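Local coordinates for protein CCMAN5 (Cellulosimicrobium cellulans, PDB 2XSG) that probably hydrolyses alpha-mannosidic linkages as a calcium-containing glycoside hydrolase of family 92, at residues Q608-A613 and K617-R622. Numbering follows the deposited sequence.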
loop_
_atom_site.group_PDB
_atom_site.type_symbol
_atom_site.label_atom_id
_atom_site.label_comp_id
_atom_site.label_asym_id
_atom_site.label_seq_id
_atom_site.Cartn_x
_atom_site.Cartn_y
_atom_site.Cartn_z
ATOM N N GLN A 608 -24.848 -2.062 2.370
ATOM C CA GLN A 608 -24.580 -3.029 3.431
ATOM C C GLN A 608 -24.360 -4.427 2.880
ATOM O O GLN A 608 -23.393 -5.096 3.251
ATOM C CB GLN A 608 -25.724 -3.033 4.444
ATOM C CG GLN A 608 -25.834 -1.717 5.189
ATOM C CD GLN A 608 -27.265 -1.363 5.548
ATOM O OE1 GLN A 608 -28.076 -2.235 5.880
ATOM N NE2 GLN A 608 -27.579 -0.081 5.489
ATOM N N LYS A 609 -25.248 -4.858 1.987
ATOM C CA LYS A 609 -25.114 -6.170 1.352
ATOM C C LYS A 609 -23.780 -6.312 0.637
ATOM O O LYS A 609 -23.039 -7.279 0.866
ATOM C CB LYS A 609 -26.254 -6.428 0.355
ATOM C CG LYS A 609 -26.236 -7.851 -0.248
ATOM C CD LYS A 609 -27.279 -8.078 -1.373
ATOM C CE LYS A 609 -26.963 -7.198 -2.589
ATOM N NZ LYS A 609 -27.816 -7.509 -3.763
ATOM N N TRP A 610 -23.483 -5.352 -0.231
ATOM C CA TRP A 610 -22.286 -5.420 -1.065
ATOM C C TRP A 610 -20.993 -5.294 -0.292
ATOM O O TRP A 610 -20.014 -5.977 -0.620
ATOM C CB TRP A 610 -22.353 -4.396 -2.209
ATOM C CG TRP A 610 -23.266 -4.902 -3.283
ATOM C CD1 TRP A 610 -24.499 -4.404 -3.632
ATOM C CD2 TRP A 610 -23.048 -6.059 -4.103
ATOM N NE1 TRP A 610 -25.040 -5.173 -4.642
ATOM C CE2 TRP A 610 -24.168 -6.187 -4.950
ATOM C CE3 TRP A 610 -21.990 -6.980 -4.228
ATOM C CZ2 TRP A 610 -24.270 -7.204 -5.898
ATOM C CZ3 TRP A 610 -22.095 -7.996 -5.167
ATOM C CH2 TRP A 610 -23.226 -8.097 -5.992
ATOM N N ALA A 611 -20.991 -4.437 0.732
ATOM C CA ALA A 611 -19.837 -4.320 1.632
ATOM C C ALA A 611 -19.546 -5.649 2.329
ATOM O O ALA A 611 -18.414 -6.144 2.285
ATOM C CB ALA A 611 -20.036 -3.208 2.649
ATOM N N ARG A 612 -20.564 -6.248 2.941
ATOM C CA ARG A 612 -20.363 -7.538 3.588
ATOM C C ARG A 612 -19.951 -8.624 2.579
ATOM O O ARG A 612 -19.081 -9.449 2.881
ATOM C CB ARG A 612 -21.598 -7.956 4.402
ATOM C CG ARG A 612 -21.410 -9.232 5.219
ATOM C CD ARG A 612 -20.453 -9.066 6.388
ATOM N NE ARG A 612 -20.045 -10.352 6.971
ATOM C CZ ARG A 612 -20.181 -10.689 8.255
ATOM N NH1 ARG A 612 -20.701 -9.837 9.132
ATOM N NH2 ARG A 612 -19.754 -11.879 8.680
ATOM N N ALA A 613 -20.544 -8.599 1.382
ATOM C CA ALA A 613 -20.318 -9.647 0.365
ATOM C C ALA A 613 -18.918 -9.620 -0.265
ATOM O O ALA A 613 -18.207 -10.644 -0.307
ATOM C CB ALA A 613 -21.402 -9.569 -0.733
ATOM N N LYS A 617 -17.473 -12.651 1.716
ATOM C CA LYS A 617 -18.200 -13.732 1.046
ATOM C C LYS A 617 -17.679 -13.928 -0.390
ATOM O O LYS A 617 -16.713 -13.284 -0.797
ATOM C CB LYS A 617 -19.703 -13.414 1.022
ATOM C CG LYS A 617 -20.337 -13.219 2.402
ATOM C CD LYS A 617 -21.805 -12.824 2.271
ATOM C CE LYS A 617 -22.487 -12.707 3.618
ATOM N NZ LYS A 617 -22.627 -14.016 4.314
ATOM N N GLU A 618 -18.306 -14.837 -1.129
ATOM C CA GLU A 618 -18.029 -15.023 -2.542
ATOM C C GLU A 618 -18.847 -14.023 -3.325
ATOM O O GLU A 618 -20.014 -13.810 -3.011
ATOM C CB GLU A 618 -18.449 -16.410 -2.998
ATOM C CG GLU A 618 -17.648 -17.558 -2.432
ATOM C CD GLU A 618 -17.763 -18.789 -3.311
ATOM O OE1 GLU A 618 -18.787 -18.913 -4.018
ATOM O OE2 GLU A 618 -16.818 -19.606 -3.330
ATOM N N THR A 619 -18.237 -13.408 -4.333
ATOM C CA THR A 619 -18.960 -12.547 -5.270
ATOM C C THR A 619 -18.636 -12.912 -6.711
ATOM O O THR A 619 -17.633 -13.583 -6.975
ATOM C CB THR A 619 -18.584 -11.053 -5.109
ATOM O OG1 THR A 619 -17.153 -10.925 -5.040
ATOM C CG2 THR A 619 -19.230 -10.460 -3.860
ATOM N N TRP A 620 -19.477 -12.442 -7.635
ATOM C CA TRP A 620 -19.175 -12.494 -9.064
ATOM C C TRP A 620 -18.086 -11.498 -9.424
ATOM O O TRP A 620 -18.152 -10.325 -9.058
ATOM C CB TRP A 620 -20.421 -12.200 -9.894
ATOM C CG TRP A 620 -21.313 -13.389 -10.010
ATOM C CD1 TRP A 620 -22.577 -13.526 -9.488
ATOM C CD2 TRP A 620 -21.007 -14.623 -10.667
ATOM N NE1 TRP A 620 -23.077 -14.761 -9.809
ATOM C CE2 TRP A 620 -22.138 -15.461 -10.522
ATOM C CE3 TRP A 620 -19.900 -15.096 -11.386
ATOM C CZ2 TRP A 620 -22.189 -16.752 -11.069
ATOM C CZ3 TRP A 620 -19.949 -16.384 -11.923
ATOM C CH2 TRP A 620 -21.086 -17.197 -11.759
ATOM N N ASN A 621 -17.072 -11.992 -10.128
ATOM C CA ASN A 621 -15.971 -11.157 -10.587
ATOM C C ASN A 621 -15.792 -11.247 -12.084
ATOM O O ASN A 621 -15.446 -12.307 -12.612
ATOM C CB ASN A 621 -14.681 -11.511 -9.856
ATOM C CG ASN A 621 -14.685 -10.998 -8.437
ATOM O OD1 ASN A 621 -14.265 -9.871 -8.181
ATOM N ND2 ASN A 621 -15.233 -11.791 -7.518
ATOM N N ARG A 622 -16.080 -10.131 -12.754
ATOM C CA ARG A 622 -15.937 -10.019 -14.198
ATOM C C ARG A 622 -14.560 -9.489 -14.592
ATOM O O ARG A 622 -13.982 -9.914 -15.602
ATOM C CB ARG A 622 -17.044 -9.128 -14.795
ATOM C CG ARG A 622 -16.859 -8.843 -16.298
ATOM C CD ARG A 622 -18.026 -8.091 -16.932
ATOM N NE ARG A 622 -17.713 -7.721 -18.323
ATOM C CZ ARG A 622 -18.506 -7.015 -19.131
ATOM N NH1 ARG A 622 -19.708 -6.607 -18.743
ATOM N NH2 ARG A 622 -18.094 -6.735 -20.358
#
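Lys617 lays its aliphatic chain over the last turn of helix 604-616, with CB, CG and CD following the backbone of Ala613 and CE crossing Arg612 CG at 4.0 Å. Its CG stands anti to the carbonyl carbon (chi1 -59°) and the chain runs extended until a bend at chi4, where NZ binds the backbone oxygen of Glu716. The like-charged Arg612 NE stays 5.2 Å from Lys617 NZ, and the guanidinium group of Arg612 has its own partner in Thr301 OG1. The backbone N of Lys617 donates to Ala613 O over 2.9 Å; this i+4 bond ties Lys617 to the end of the helix, although its own backbone is already extended.

Two residues on, Thr619 turns its methyl back to the helix. CG2 lies 3.9 Å from Ala613 CB and also rests against the carbonyl of Ala613, while the same methyl meets the edge of the Trp610 ring, CZ3 at 4.0 Å, near the plane of the indole. OG1, rotated between backbone N and carbonyl carbon (chi1 47°), accepts a hydrogen bond from Asn621 ND2 at 3.3 Å. Lys609 CE, from the preceding residue, sits over one face of the Trp610 ring; from outside the two segments, Glu573 OE2 accepts from NE1, and Phe571 and Phe598 meet the ring.

The strand departs nearly at right angles to the helix, at 97°, and pairs through Thr619 and Asn621 with antiparallel strand 638-646. The contact thus joins a helix to the edge strand of a small three-stranded antiparallel sheet that follows it directly, both within the family 92 catalytic domain.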